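Type II secretion chaperone CpaB (PDB 6O38) binds the secreted metalloprotease CpaA as its chaperone, forming a one-to-one complex with this substrate of the type II secretion system. Local coordinates at the interface of chains B and A. Numbering follows the deposited sequence. Chains: chain A, Type II secretion chaperone CpaB; chain B, Acinetobacter secreted protease CpaA.

Contact 1: the interface of chains B and A. Residues chain B 396, 400; chain A 111, 113, 131-133, 138, 140.
B:Leu396 and B:Glu400, one turn apart on helix 391-411 of the protease, press on the strands of the chaperone. The tight part is apolar and centres on B:Leu396, which loses 86 Å² of surface. Its CG lies anti to the backbone N (chi1 -169°), and both methyls reach the chaperone sheet. B:Leu396 and A:Ile111 meet tip to tip, with CD2 of the leucine 3.7 Å from CG2 of the isoleucine. The other methyl, CD1, lies 3.6 Å from A:Thr131 CG2. Packing thins toward A:Ser133, which gives up little surface. The B:Glu400 end is polar and looser. The glutamate chain bends at chi2 (-53°), and its CG passes A:Ile140 CG2 at 3.7 Å, the two side chains running in opposite directions. The carboxylate then brings OE1 to the edge of the A:Arg113 guanidinium, the two planes well inclined to each other; little of the arginine surface is hidden. A salt bridge joins A:Arg113 NH1 to B:Glu400 OE2 at 2.9 Å, but as a hydrogen bond it is weak and bent (121° at H). A:Thr131 also grips this oxygen. Its hydroxyl OG1 donates to B:Glu400 OE2 over 3.2 Å, arriving from above the carboxylate plane.

Contact 2: the interface of chains B and A. Residues chain B 389, 393, 396-397; chain A 138, 140, 153.
The first turns of helix 391-411 of the protease, with the end of the short helix 383-389 before it, form a shallow seat for an aromatic ring of the chaperone. B:Ala393 CB lies over the face of the A:Tyr138 ring, 3.9 Å from its centroid, as a CH-pi contact. B:Leu389 touches the same ring with CD2, 4.0 Å from A:Tyr138 CE1. A:Ile140 CD1 packs on B:Arg397 CA, against the helix backbone. One turn beyond the alanine, B:Arg397 carries the polar link. Its chain is extended from CG to NE and passes the tyrosine hydroxyl, with CG 3.5 Å from A:Tyr138 OH. NE donates to A:Glu153 OE2 at 3.0 Å in a nearly straight bond (168° at H) that is also a salt bridge. The acceptor lies in the guanidinium plane, and the bond reaches the syn side of OE2, tilted out of the carboxylate plane. A second bond, from NH2 to OE1, is weak. Within the chaperone, A:Tyr138 OH also donates to A:Glu153 OE2 at 2.5 Å, from the same face of the carboxylate as NE. The tyrosine therefore appears to orient the glutamate that receives the arginine. The site thus lies where strands 138-145 and 148-155 of the chaperone meet the start of helix 391-411.

Contact 3: the interface of chains B and A. Residues chain B 34-35, 59; chain A 47, 92.
A:Glu92 meets B:Tyr59 through its backbone and the carbon part of its side chain, and hides 61 Å² in doing so. Its CA sits over the centre of one face of the tyrosine ring, 3.7 Å from the centroid, as a CH-pi contact. Its CG stands anti to the backbone N (chi1 -170°) and continues along the ring to B:Tyr59 CE2 at 3.6 Å. The carboxylate extends beyond the ring's rim and away from its face, and its plane is turned 51° from that of the ring. A:Glu47 is the second main residue, with 47 Å² hidden. Its chain bends at chi2 and crosses B:Lys34 at about a right angle. OE1 touches the aliphatic part of the lysine, 3.6 Å from B:Lys34 CD. The other oxygen, OE2, lies beside the amide of B:Asn35, with ND2 3.5 Å away, too long to count as a bond. The amide and carboxylate planes stand nearly perpendicular. The outer part of B:Lys34 thus touches both glutamates, and its CE packs 4.0 Å from A:Glu92 CG. The ammonium NZ is 4.7 Å from A:Glu92 OE2, so any attraction is probably long-range. The protease residues come from a loop and from strands 35-37 and 58-61, in the first of its StcE-type beta-sandwich family regions. The chaperone supplies strand 45-47 and the short 3-10 helix 91-93.

Contact 4: the interface of chains B and A. Residues chain B 529-531; chain A 164-165.
B:Asn531 and A:Asp165 touch through their beta carbons, which lie 3.9 Å apart. From their CA atoms the two side chains set off in roughly the same direction, side by side, and then part. In both residues CG lies between the backbone N and the carbonyl carbon (chi1 56° for the asparagine, 54° for the aspartate). The amide and the carboxylate nevertheless turn away from each other beyond CB. The contact is therefore one of carbon against carbon at the base, with the polar ends spread. A:Asp165 hides 52 Å² here, while the other residues of the patch hide much less. The second pair is B:Asn530 and A:Met164, a selenomethionine. The selenomethionine chain bends at chi2 and leads its selenium away from the asparagine, which is met by CB: A:Met164 CB lies 3.3 Å from the carbonyl B:Asn530 O. The modelled approach of the two main-chain oxygens of this pair is doubtful at this resolution. The protease loop follows the 3-10 helix 526-528, probably part of the Met-turn of this metzincin-like domain. It meets the start of the 3-10 helix 164-167 of the chaperone. The side-chain amide nitrogen B:Asn530 ND2 lies 3.8 Å from the main-chain carbonyl A:Met164 O, too far for a bond.

Contact 1: the interface of chains B and A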
loop_
_atom_site.group_PDB
_atom_site.type_symbol
_atom_site.label_atom_id
_atom_site.label_comp_id
_atom_site.label_asym_id
_atom_site.label_seq_id
_atom_site.Cartn_x
_atom_site.Cartn_y
_atom_site.Cartn_z
ATOM N N LEU B 396 15.922 16.073 1.750
ATOM C CA LEU B 396 14.926 15.132 2.253
ATOM C C LEU B 396 13.977 14.679 1.151
ATOM O O LEU B 396 13.568 13.512 1.115
ATOM C CB LEU B 396 14.141 15.770 3.399
ATOM C CG LEU B 396 13.232 14.842 4.206
ATOM C CD1 LEU B 396 13.920 13.513 4.460
ATOM C CD2 LEU B 396 12.813 15.501 5.511
ATOM N N GLU B 400 13.483 10.563 -0.025
ATOM C CA GLU B 400 12.215 9.840 -0.016
ATOM C C GLU B 400 11.887 9.280 -1.394
ATOM O O GLU B 400 11.254 8.223 -1.500
ATOM C CB GLU B 400 11.090 10.753 0.472
ATOM C CG GLU B 400 11.246 11.217 1.913
ATOM C CD GLU B 400 11.448 10.069 2.888
ATOM O OE1 GLU B 400 10.816 9.007 2.704
ATOM O OE2 GLU B 400 12.241 10.231 3.838
ATOM N N ILE A 111 16.919 15.715 10.660
ATOM C CA ILE A 111 15.784 14.961 10.143
ATOM C C ILE A 111 15.606 13.705 10.986
ATOM O O ILE A 111 16.571 12.974 11.236
ATOM C CB ILE A 111 15.971 14.609 8.656
ATOM C CG1 ILE A 111 16.157 15.886 7.838
ATOM C CG2 ILE A 111 14.786 13.827 8.143
ATOM C CD1 ILE A 111 16.535 15.634 6.394
ATOM N N ARG A 113 12.908 10.258 11.394
ATOM C CA ARG A 113 11.890 9.463 10.719
ATOM C C ARG A 113 11.139 8.616 11.734
ATOM O O ARG A 113 11.756 7.886 12.517
ATOM C CB ARG A 113 12.511 8.560 9.647
ATOM C CG ARG A 113 11.480 7.847 8.786
ATOM C CD ARG A 113 12.107 6.780 7.898
ATOM N NE ARG A 113 13.502 7.058 7.566
ATOM C CZ ARG A 113 13.899 7.635 6.436
ATOM N NH1 ARG A 113 13.007 8.003 5.526
ATOM N NH2 ARG A 113 15.189 7.846 6.214
ATOM N N THR A 131 8.757 11.477 7.966
ATOM C CA THR A 131 10.123 11.981 7.973
ATOM C C THR A 131 10.061 13.502 8.004
ATOM O O THR A 131 9.453 14.120 7.122
ATOM C CB THR A 131 10.892 11.485 6.750
ATOM O OG1 THR A 131 10.543 10.119 6.493
ATOM C CG2 THR A 131 12.379 11.551 7.006
ATOM N N GLN A 132 10.689 14.099 9.014
ATOM C CA GLN A 132 10.470 15.499 9.346
ATOM C C GLN A 132 11.798 16.206 9.562
ATOM O O GLN A 132 12.652 15.719 10.309
ATOM C CB GLN A 132 9.604 15.619 10.603
ATOM C CG GLN A 132 9.330 17.039 11.052
ATOM C CD GLN A 132 8.191 17.112 12.048
ATOM O OE1 GLN A 132 7.063 16.719 11.749
ATOM N NE2 GLN A 132 8.485 17.604 13.245
ATOM N N SER A 133 11.963 17.352 8.911
ATOM C CA SER A 133 13.091 18.238 9.155
ATOM C C SER A 133 12.683 19.313 10.154
ATOM O O SER A 133 11.571 19.845 10.086
ATOM C CB SER A 133 13.572 18.889 7.857
ATOM O OG SER A 133 14.443 19.977 8.117
ATOM N N TYR A 138 9.422 21.160 7.415
ATOM C CA TYR A 138 9.079 20.380 6.236
ATOM C C TYR A 138 8.929 18.921 6.638
ATOM O O TYR A 138 9.815 18.360 7.291
ATOM C CB TYR A 138 10.171 20.543 5.172
ATOM C CG TYR A 138 9.895 19.886 3.842
ATOM C CD1 TYR A 138 9.129 20.526 2.878
ATOM C CD2 TYR A 138 10.425 18.640 3.538
ATOM C CE1 TYR A 138 8.883 19.937 1.654
ATOM C CE2 TYR A 138 10.186 18.042 2.317
ATOM C CZ TYR A 138 9.415 18.695 1.379
ATOM O OH TYR A 138 9.174 18.103 0.162
ATOM N N ILE A 140 7.453 14.967 5.222
ATOM C CA ILE A 140 6.994 14.080 4.160
ATOM C C ILE A 140 6.403 12.832 4.799
ATOM O O ILE A 140 7.011 12.245 5.701
ATOM C CB ILE A 140 8.135 13.716 3.193
ATOM C CG1 ILE A 140 8.428 14.886 2.251
ATOM C CG2 ILE A 140 7.794 12.463 2.399
ATOM C CD1 ILE A 140 9.489 14.587 1.217
#

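Contact 2: the interface of chains B and A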
loop_
_atom_site.group_PDB
_atom_site.type_symbol
_atom_site.label_atom_id
_atom_site.label_comp_id
_atom_site.label_asym_id
_atom_site.label_seq_id
_atom_site.Cartn_x
_atom_site.Cartn_y
_atom_site.Cartn_z
ATOM N N LEU B 389 12.230 25.319 -0.661
ATOM C CA LEU B 389 12.014 24.263 0.319
ATOM C C LEU B 389 12.912 24.386 1.541
ATOM O O LEU B 389 12.482 24.050 2.650
ATOM C CB LEU B 389 12.231 22.892 -0.327
ATOM C CG LEU B 389 11.328 22.523 -1.506
ATOM C CD1 LEU B 389 11.630 21.111 -1.985
ATOM C CD2 LEU B 389 9.860 22.660 -1.129
ATOM N N ALA B 393 15.473 20.414 3.603
ATOM C CA ALA B 393 14.245 19.887 3.014
ATOM C C ALA B 393 14.471 19.354 1.605
ATOM O O ALA B 393 13.925 18.306 1.238
ATOM C CB ALA B 393 13.162 20.963 3.010
ATOM N N LEU B 396 15.922 16.073 1.750
ATOM C CA LEU B 396 14.926 15.132 2.253
ATOM C C LEU B 396 13.977 14.679 1.151
ATOM O O LEU B 396 13.568 13.512 1.115
ATOM C CB LEU B 396 14.141 15.770 3.399
ATOM C CG LEU B 396 13.232 14.842 4.206
ATOM C CD1 LEU B 396 13.920 13.513 4.460
ATOM C CD2 LEU B 396 12.813 15.501 5.511
ATOM N N ARG B 397 13.606 15.591 0.249
ATOM C CA ARG B 397 12.642 15.256 -0.794
ATOM C C ARG B 397 13.185 14.183 -1.729
ATOM O O ARG B 397 12.459 13.262 -2.119
ATOM C CB ARG B 397 12.270 16.512 -1.579
ATOM C CG ARG B 397 10.962 16.413 -2.344
ATOM C CD ARG B 397 10.694 17.698 -3.107
ATOM N NE ARG B 397 9.312 17.795 -3.568
ATOM C CZ ARG B 397 8.903 17.441 -4.781
ATOM N NH1 ARG B 397 9.769 16.956 -5.660
ATOM N NH2 ARG B 397 7.626 17.568 -5.113
ATOM N N TYR A 138 9.422 21.160 7.415
ATOM C CA TYR A 138 9.079 20.380 6.236
ATOM C C TYR A 138 8.929 18.921 6.638
ATOM O O TYR A 138 9.815 18.360 7.291
ATOM C CB TYR A 138 10.171 20.543 5.172
ATOM C CG TYR A 138 9.895 19.886 3.842
ATOM C CD1 TYR A 138 9.129 20.526 2.878
ATOM C CD2 TYR A 138 10.425 18.640 3.538
ATOM C CE1 TYR A 138 8.883 19.937 1.654
ATOM C CE2 TYR A 138 10.186 18.042 2.317
ATOM C CZ TYR A 138 9.415 18.695 1.379
ATOM O OH TYR A 138 9.174 18.103 0.162
ATOM N N ILE A 140 7.453 14.967 5.222
ATOM C CA ILE A 140 6.994 14.080 4.160
ATOM C C ILE A 140 6.403 12.832 4.799
ATOM O O ILE A 140 7.011 12.245 5.701
ATOM C CB ILE A 140 8.135 13.716 3.193
ATOM C CG1 ILE A 140 8.428 14.886 2.251
ATOM C CG2 ILE A 140 7.794 12.463 2.399
ATOM C CD1 ILE A 140 9.489 14.587 1.217
ATOM N N GLU A 153 3.134 16.134 1.524
ATOM C CA GLU A 153 4.255 17.066 1.551
ATOM C C GLU A 153 3.802 18.333 2.263
ATOM O O GLU A 153 2.908 19.033 1.777
ATOM C CB GLU A 153 4.742 17.378 0.136
ATOM C CG GLU A 153 5.925 18.325 0.076
ATOM C CD GLU A 153 6.508 18.439 -1.319
ATOM O OE1 GLU A 153 5.899 17.894 -2.263
ATOM O OE2 GLU A 153 7.578 19.065 -1.470
#

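Contact 3: the interface of chains B and A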
loop_
_atom_site.group_PDB
_atom_site.type_symbol
_atom_site.label_atom_id
_atom_site.label_comp_id
_atom_site.label_asym_id
_atom_site.label_seq_id
_atom_site.Cartn_x
_atom_site.Cartn_y
_atom_site.Cartn_z
ATOM N N LYS B 34 -17.899 18.476 4.182
ATOM C CA LYS B 34 -17.326 17.331 3.480
ATOM C C LYS B 34 -17.296 16.084 4.357
ATOM O O LYS B 34 -17.738 15.010 3.934
ATOM C CB LYS B 34 -15.918 17.669 2.984
ATOM C CG LYS B 34 -15.417 16.740 1.892
ATOM C CD LYS B 34 -14.052 17.167 1.379
ATOM C CE LYS B 34 -13.728 16.491 0.055
ATOM N NZ LYS B 34 -14.698 16.879 -1.010
ATOM N N ASN B 35 -16.782 16.203 5.577
ATOM C CA ASN B 35 -16.596 15.064 6.466
ATOM C C ASN B 35 -17.651 15.081 7.564
ATOM O O ASN B 35 -17.868 16.113 8.207
ATOM C CB ASN B 35 -15.191 15.073 7.074
ATOM C CG ASN B 35 -14.103 14.991 6.021
ATOM O OD1 ASN B 35 -14.288 14.381 4.967
ATOM N ND2 ASN B 35 -12.961 15.608 6.300
ATOM N N TYR B 59 -18.666 12.465 3.064
ATOM C CA TYR B 59 -18.045 11.229 3.519
ATOM C C TYR B 59 -18.259 11.078 5.016
ATOM O O TYR B 59 -18.015 12.016 5.781
ATOM C CB TYR B 59 -16.554 11.213 3.170
ATOM C CG TYR B 59 -16.299 11.377 1.689
ATOM C CD1 TYR B 59 -16.291 10.276 0.841
ATOM C CD2 TYR B 59 -16.085 12.631 1.135
ATOM C CE1 TYR B 59 -16.067 10.421 -0.515
ATOM C CE2 TYR B 59 -15.861 12.786 -0.220
ATOM C CZ TYR B 59 -15.852 11.678 -1.040
ATOM O OH TYR B 59 -15.629 11.827 -2.390
ATOM N N GLU A 47 -8.142 17.902 7.381
ATOM C CA GLU A 47 -8.570 18.483 6.118
ATOM C C GLU A 47 -8.900 19.962 6.288
ATOM O O GLU A 47 -9.245 20.433 7.375
ATOM C CB GLU A 47 -9.797 17.754 5.569
ATOM C CG GLU A 47 -9.495 16.538 4.721
ATOM C CD GLU A 47 -10.500 16.363 3.596
ATOM O OE1 GLU A 47 -10.806 17.363 2.912
ATOM O OE2 GLU A 47 -10.985 15.230 3.395
ATOM N N GLU A 92 -12.143 11.339 2.068
ATOM C CA GLU A 92 -12.408 11.407 0.633
ATOM C C GLU A 92 -11.717 10.273 -0.114
ATOM O O GLU A 92 -12.245 9.778 -1.117
ATOM C CB GLU A 92 -11.964 12.755 0.067
ATOM C CG GLU A 92 -12.428 12.988 -1.367
ATOM C CD GLU A 92 -11.525 13.930 -2.136
ATOM O OE1 GLU A 92 -10.576 14.475 -1.534
ATOM O OE2 GLU A 92 -11.761 14.119 -3.349
#

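Contact 4: the interface of chains B and A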
loop_
_atom_site.group_PDB
_atom_site.type_symbol
_atom_site.label_atom_id
_atom_site.label_comp_id
_atom_site.label_asym_id
_atom_site.label_seq_id
_atom_site.Cartn_x
_atom_site.Cartn_y
_atom_site.Cartn_z
ATOM N N GLY B 529 0.522 4.482 -14.553
ATOM C CA GLY B 529 -0.370 5.251 -13.706
ATOM C C GLY B 529 0.223 5.580 -12.351
ATOM O O GLY B 529 -0.087 6.628 -11.779
ATOM N N ASN B 530 1.071 4.693 -11.829
ATOM C CA ASN B 530 1.948 5.000 -10.696
ATOM C C ASN B 530 1.167 5.254 -9.404
ATOM O O ASN B 530 1.453 6.200 -8.671
ATOM C CB ASN B 530 2.858 6.190 -11.021
ATOM C CG ASN B 530 4.043 6.294 -10.084
ATOM O OD1 ASN B 530 4.481 5.300 -9.505
ATOM N ND2 ASN B 530 4.568 7.504 -9.926
ATOM N N ASN B 531 0.177 4.408 -9.111
ATOM C CA ASN B 531 -0.567 4.525 -7.863
ATOM C C ASN B 531 -0.454 3.298 -6.966
ATOM O O ASN B 531 -1.095 3.265 -5.907
ATOM C CB ASN B 531 -2.047 4.838 -8.140
ATOM C CG ASN B 531 -2.713 3.816 -9.042
ATOM O OD1 ASN B 531 -2.255 2.681 -9.171
ATOM N ND2 ASN B 531 -3.810 4.219 -9.672
HETATM N N MSE A 164 -0.595 8.730 -5.430
HETATM C CA MSE A 164 0.719 8.761 -6.064
HETATM C C MSE A 164 0.644 8.887 -7.585
HETATM O O MSE A 164 1.650 9.162 -8.239
HETATM C CB MSE A 164 1.517 7.517 -5.673
HETATM C CG MSE A 164 1.700 7.376 -4.171
HETATM SE SE MSE A 164 3.503 6.855 -3.653
HETATM C CE MSE A 164 3.349 7.128 -1.727
ATOM N N ASP A 165 -0.552 8.686 -8.148
ATOM C CA ASP A 165 -0.724 8.879 -9.583
ATOM C C ASP A 165 -0.629 10.350 -9.963
ATOM O O ASP A 165 -0.204 10.676 -11.078
ATOM C CB ASP A 165 -2.062 8.297 -10.041
ATOM C CG ASP A 165 -3.239 8.829 -9.246
ATOM O OD1 ASP A 165 -3.027 9.679 -8.358
ATOM O OD2 ASP A 165 -4.378 8.394 -9.512
#

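Contact 1 and contact 2 are one continuous patch. Their C-alpha centres lie about 6 Å apart, and they share B:Leu396, A:Tyr138 and A:Ile140. Helix 391-411 of the protease serves both. Contact 3 is separate, about 26 Å from contact 1, between C-alpha centres, and uses the N-terminal part of CpaA. The C-alpha centre of contact 4 lies about 21 Å from that of contact 1 and about 22 Å from that of contact 3, in a loop after the zinc-binding histidines. The chaperone thus touches widely separated parts of CpaA at once, which may hold them in a fixed arrangement in the complex.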